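Local coordinates for RabGAP/TBC protein (Chlamydomonas reinhardtii, PDB 4P17) that probably acts as a flagellar Rab GTPase-activating protein through its TBC domain, speeding GTP hydrolysis by a Rab partner, at residues A[261-273]-A[292-306]. Numbering follows the deposited sequence.
Sequences LFRVALAMLKIYE and AAATMHQRDVLMATA
L302 enters helix 261-271 as a knob into the hole formed by V264, A267, M268 and I271, an example of knobs-into-holes packing between two helices. Its chi1 (-178°) swings the end of the side chain toward that helix, and chi2 near 61° then sends CD1 to M268 SD, 3.6 Å away, and CD2 to V264 CG1 across a roughly perpendicular crossing. Beside this knob the CA atoms of A267 and A306 lie 4.8 Å apart, a closeness consistent with both being alanine. In the all-helical TBC domain this joins helix 259-271 to the C-terminal helix 299-306; the axes of segments 261-271 and 299-306 approach to 8.3 Å, with 113° between their N-to-C directions. T305 turns its CG2 to K270 CE, 3.7 Å away, while its hydroxyl donates back to V301 O (OG1 to O 2.7 Å), a bond consistent with that rotamer. M268, bent at chi2 and chi3, carries CE to A293 CB at 3.6 Å, and its SD lies against M296 CG, the two side chains running antiparallel. Farther along, the Y272 ring takes A292 CB over one face in a CH-pi contact, 4.0 Å from the centroid, with I271 CG2 against the opposite face and M296 CG at its edge. One turn before A267, a water donates to both R263 O and A306 O.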
loop_
_atom_site.group_PDB
_atom_site.type_symbol
_atom_site.label_atom_id
_atom_site.label_comp_id
_atom_site.label_asym_id
_atom_site.label_seq_id
_atom_site.Cartn_x
_atom_site.Cartn_y
_atom_site.Cartn_z
ATOM N N LEU A 261 5.618 -7.350 -0.174
ATOM C CA LEU A 261 5.372 -6.963 1.210
ATOM C C LEU A 261 6.589 -7.297 2.069
ATOM O O LEU A 261 7.083 -6.426 2.780
ATOM C CB LEU A 261 4.123 -7.635 1.727
ATOM C CG LEU A 261 2.852 -7.198 0.981
ATOM C CD1 LEU A 261 1.680 -7.937 1.582
ATOM C CD2 LEU A 261 2.649 -5.654 1.007
ATOM N N PHE A 262 7.125 -8.513 1.968
ATOM C CA PHE A 262 8.234 -8.821 2.859
ATOM C C PHE A 262 9.519 -8.179 2.316
ATOM O O PHE A 262 10.411 -7.870 3.098
ATOM C CB PHE A 262 8.395 -10.339 3.113
ATOM C CG PHE A 262 8.738 -11.188 1.893
ATOM C CD1 PHE A 262 10.001 -11.142 1.319
ATOM C CD2 PHE A 262 7.809 -12.100 1.379
ATOM C CE1 PHE A 262 10.322 -11.953 0.239
ATOM C CE2 PHE A 262 8.125 -12.912 0.303
ATOM C CZ PHE A 262 9.375 -12.859 -0.259
ATOM N N ARG A 263 9.611 -7.920 1.014
ATOM C CA ARG A 263 10.845 -7.303 0.512
ATOM C C ARG A 263 10.943 -5.876 1.007
ATOM O O ARG A 263 12.033 -5.393 1.358
ATOM C CB ARG A 263 10.926 -7.379 -1.006
ATOM C CG ARG A 263 11.228 -8.796 -1.420
ATOM C CD ARG A 263 11.095 -9.156 -2.889
ATOM N NE ARG A 263 11.548 -10.545 -3.054
ATOM C CZ ARG A 263 11.339 -11.317 -4.120
ATOM N NH1 ARG A 263 10.663 -10.884 -5.166
ATOM N NH2 ARG A 263 11.808 -12.547 -4.128
ATOM N N VAL A 264 9.813 -5.185 1.049
ATOM C CA VAL A 264 9.829 -3.803 1.520
ATOM C C VAL A 264 9.995 -3.791 3.069
ATOM O O VAL A 264 10.668 -2.945 3.641
ATOM C CB VAL A 264 8.562 -3.057 1.075
ATOM C CG1 VAL A 264 8.471 -1.676 1.730
ATOM C CG2 VAL A 264 8.594 -2.895 -0.420
ATOM N N ALA A 265 9.353 -4.723 3.736
ATOM C CA ALA A 265 9.482 -4.824 5.180
ATOM C C ALA A 265 10.946 -5.034 5.580
ATOM O O ALA A 265 11.452 -4.368 6.500
ATOM C CB ALA A 265 8.616 -5.938 5.669
ATOM N N LEU A 266 11.635 -5.934 4.882
ATOM C CA LEU A 266 13.049 -6.191 5.182
ATOM C C LEU A 266 13.855 -4.923 4.923
ATOM O O LEU A 266 14.744 -4.580 5.710
ATOM C CB LEU A 266 13.623 -7.338 4.332
ATOM C CG LEU A 266 15.094 -7.574 4.689
ATOM C CD1 LEU A 266 15.184 -8.222 6.080
ATOM C CD2 LEU A 266 15.778 -8.383 3.659
ATOM N N ALA A 267 13.539 -4.228 3.826
ATOM C CA ALA A 267 14.271 -3.011 3.480
ATOM C C ALA A 267 14.123 -1.972 4.591
ATOM O O ALA A 267 15.075 -1.287 4.929
ATOM C CB ALA A 267 13.794 -2.449 2.144
ATOM N N MET A 268 12.932 -1.847 5.158
ATOM C CA MET A 268 12.734 -0.938 6.285
ATOM C C MET A 268 13.617 -1.282 7.455
ATOM O O MET A 268 14.156 -0.396 8.107
ATOM C CB MET A 268 11.286 -0.966 6.741
ATOM C CG MET A 268 10.353 -0.354 5.783
ATOM S SD MET A 268 10.469 1.429 5.719
ATOM C CE MET A 268 10.169 1.917 7.418
ATOM N N LEU A 269 13.742 -2.574 7.741
ATOM C CA LEU A 269 14.566 -3.008 8.853
ATOM C C LEU A 269 16.049 -2.796 8.557
ATOM O O LEU A 269 16.816 -2.480 9.466
ATOM C CB LEU A 269 14.276 -4.460 9.180
ATOM C CG LEU A 269 12.822 -4.738 9.593
ATOM C CD1 LEU A 269 12.550 -6.213 9.891
ATOM C CD2 LEU A 269 12.422 -3.884 10.792
ATOM N N LYS A 270 16.452 -2.986 7.300
ATOM C CA LYS A 270 17.837 -2.751 6.914
ATOM C C LYS A 270 18.197 -1.285 7.094
ATOM O O LYS A 270 19.254 -0.925 7.635
ATOM C CB LYS A 270 18.054 -3.183 5.468
ATOM C CG LYS A 270 19.471 -3.131 4.978
ATOM C CD LYS A 270 19.614 -4.002 3.748
ATOM C CE LYS A 270 20.422 -3.320 2.651
ATOM N NZ LYS A 270 21.696 -2.730 3.131
ATOM N N ILE A 271 17.306 -0.431 6.625
ATOM C CA ILE A 271 17.561 1.008 6.576
ATOM C C ILE A 271 17.662 1.585 8.001
ATOM O O ILE A 271 18.490 2.465 8.282
ATOM C CB ILE A 271 16.427 1.677 5.740
ATOM C CG1 ILE A 271 16.640 1.380 4.260
ATOM C CG2 ILE A 271 16.373 3.165 5.960
ATOM C CD1 ILE A 271 15.474 1.795 3.331
ATOM N N TYR A 272 16.837 1.080 8.917
ATOM C CA TYR A 272 16.797 1.622 10.276
ATOM C C TYR A 272 17.464 0.675 11.266
ATOM O O TYR A 272 17.260 0.799 12.458
ATOM C CB TYR A 272 15.358 1.889 10.690
ATOM C CG TYR A 272 14.803 3.012 9.901
ATOM C CD1 TYR A 272 15.183 4.321 10.174
ATOM C CD2 TYR A 272 13.971 2.776 8.825
ATOM C CE1 TYR A 272 14.704 5.376 9.413
ATOM C CE2 TYR A 272 13.491 3.823 8.057
ATOM C CZ TYR A 272 13.861 5.114 8.359
ATOM O OH TYR A 272 13.396 6.154 7.599
ATOM N N GLU A 273 18.269 -0.253 10.759
ATOM C CA GLU A 273 18.929 -1.231 11.622
ATOM C C GLU A 273 19.811 -0.563 12.682
ATOM O O GLU A 273 19.721 -0.893 13.868
ATOM C CB GLU A 273 19.788 -2.199 10.816
ATOM C CG GLU A 273 20.365 -3.290 11.706
ATOM C CD GLU A 273 21.349 -4.202 10.997
ATOM O OE1 GLU A 273 21.947 -3.795 9.962
ATOM O OE2 GLU A 273 21.530 -5.340 11.488
ATOM N N ALA A 292 9.891 6.154 12.983
ATOM C CA ALA A 292 10.823 6.144 11.873
ATOM C C ALA A 292 10.076 5.863 10.595
ATOM O O ALA A 292 10.279 6.504 9.577
ATOM C CB ALA A 292 11.886 5.096 12.077
ATOM N N ALA A 293 9.189 4.887 10.656
ATOM C CA ALA A 293 8.498 4.489 9.454
ATOM C C ALA A 293 7.608 5.623 8.984
ATOM O O ALA A 293 7.485 5.854 7.787
ATOM C CB ALA A 293 7.703 3.235 9.688
ATOM N N ALA A 294 7.011 6.350 9.923
ATOM C CA ALA A 294 6.091 7.422 9.556
ATOM C C ALA A 294 6.794 8.592 8.858
ATOM O O ALA A 294 6.137 9.442 8.240
ATOM C CB ALA A 294 5.328 7.906 10.806
ATOM N N THR A 295 8.120 8.660 8.933
ATOM C CA THR A 295 8.820 9.745 8.236
ATOM C C THR A 295 9.752 9.203 7.154
ATOM O O THR A 295 10.747 9.821 6.761
ATOM C CB THR A 295 9.569 10.632 9.223
ATOM O OG1 THR A 295 10.500 9.845 9.955
ATOM C CG2 THR A 295 8.575 11.275 10.178
ATOM N N MET A 296 9.396 8.030 6.645
ATOM C CA MET A 296 10.172 7.410 5.593
ATOM C C MET A 296 9.810 8.065 4.244
ATOM O O MET A 296 9.043 7.527 3.452
ATOM C CB MET A 296 9.938 5.902 5.590
ATOM C CG MET A 296 11.098 5.089 5.008
ATOM S SD MET A 296 11.588 5.555 3.320
ATOM C CE MET A 296 13.303 5.037 3.323
ATOM N N HIS A 297 10.396 9.231 3.986
ATOM C CA HIS A 297 10.074 10.011 2.802
ATOM C C HIS A 297 10.936 9.634 1.608
ATOM O O HIS A 297 10.566 9.913 0.478
ATOM C CB HIS A 297 10.209 11.511 3.117
ATOM C CG HIS A 297 9.227 11.977 4.133
ATOM N ND1 HIS A 297 7.883 12.118 3.849
ATOM C CD2 HIS A 297 9.372 12.278 5.445
ATOM C CE1 HIS A 297 7.250 12.518 4.938
ATOM N NE2 HIS A 297 8.126 12.620 5.918
ATOM N N GLN A 298 12.039 8.924 1.854
ATOM C CA GLN A 298 12.945 8.551 0.786
ATOM C C GLN A 298 12.408 7.312 0.087
ATOM O O GLN A 298 12.885 6.180 0.296
ATOM C CB GLN A 298 14.368 8.304 1.331
ATOM C CG GLN A 298 15.457 9.057 0.577
ATOM C CD GLN A 298 15.314 8.980 -0.925
ATOM O OE1 GLN A 298 14.658 8.084 -1.461
ATOM N NE2 GLN A 298 15.920 9.931 -1.619
ATOM N N ARG A 299 11.392 7.510 -0.743
ATOM C CA ARG A 299 10.757 6.380 -1.400
ATOM C C ARG A 299 11.656 5.720 -2.469
ATOM O O ARG A 299 11.564 4.525 -2.724
ATOM C CB ARG A 299 9.409 6.812 -2.008
ATOM C CG ARG A 299 9.458 7.947 -2.993
ATOM C CD ARG A 299 8.080 8.470 -3.251
ATOM N NE ARG A 299 8.069 9.432 -4.351
ATOM C CZ ARG A 299 8.159 10.742 -4.195
ATOM N NH1 ARG A 299 8.285 11.278 -2.986
ATOM N NH2 ARG A 299 8.117 11.521 -5.256
ATOM N N ASP A 300 12.577 6.488 -3.043
ATOM C CA ASP A 300 13.505 5.928 -4.001
ATOM C C ASP A 300 14.428 4.916 -3.320
ATOM O O ASP A 300 14.635 3.787 -3.804
ATOM C CB ASP A 300 14.368 7.012 -4.659
ATOM C CG ASP A 300 13.644 7.833 -5.712
ATOM O OD1 ASP A 300 12.597 7.405 -6.257
ATOM O OD2 ASP A 300 14.197 8.907 -6.044
ATOM N N VAL A 301 14.989 5.323 -2.188
ATOM C CA VAL A 301 15.906 4.459 -1.464
ATOM C C VAL A 301 15.169 3.259 -0.883
ATOM O O VAL A 301 15.723 2.142 -0.838
ATOM C CB VAL A 301 16.614 5.240 -0.376
ATOM C CG1 VAL A 301 17.429 4.315 0.530
ATOM C CG2 VAL A 301 17.473 6.311 -1.033
ATOM N N LEU A 302 13.936 3.455 -0.437
ATOM C CA LEU A 302 13.185 2.302 0.073
ATOM C C LEU A 302 13.063 1.228 -0.999
ATOM O O LEU A 302 13.269 0.035 -0.729
ATOM C CB LEU A 302 11.778 2.690 0.560
ATOM C CG LEU A 302 11.000 1.490 1.145
ATOM C CD1 LEU A 302 11.707 0.868 2.364
ATOM C CD2 LEU A 302 9.584 1.930 1.529
ATOM N N MET A 303 12.641 1.596 -2.199
ATOM C CA MET A 303 12.378 0.551 -3.190
ATOM C C MET A 303 13.699 -0.026 -3.718
ATOM O O MET A 303 13.835 -1.227 -3.947
ATOM C CB MET A 303 11.542 1.078 -4.334
ATOM C CG MET A 303 10.172 1.576 -3.901
ATOM S SD MET A 303 9.302 0.414 -2.833
ATOM C CE MET A 303 8.901 -0.986 -3.892
ATOM N N ALA A 304 14.676 0.839 -3.941
ATOM C CA ALA A 304 15.953 0.356 -4.412
ATOM C C ALA A 304 16.555 -0.613 -3.372
ATOM O O ALA A 304 17.168 -1.647 -3.712
ATOM C CB ALA A 304 16.873 1.512 -4.677
ATOM N N THR A 305 16.351 -0.309 -2.099
ATOM C CA THR A 305 16.876 -1.199 -1.065
ATOM C C THR A 305 16.089 -2.516 -1.082
ATOM O O THR A 305 16.679 -3.586 -0.992
ATOM C CB THR A 305 16.850 -0.552 0.333
ATOM O OG1 THR A 305 17.639 0.649 0.306
ATOM C CG2 THR A 305 17.416 -1.498 1.382
ATOM N N ALA A 306 14.771 -2.448 -1.252
ATOM C CA ALA A 306 13.954 -3.662 -1.307
ATOM C C ALA A 306 14.388 -4.632 -2.391
ATOM O O ALA A 306 14.245 -5.862 -2.235
ATOM C CB ALA A 306 12.479 -3.290 -1.515
HETATM O O HOH W 1 14.329 -6.690 0.473
#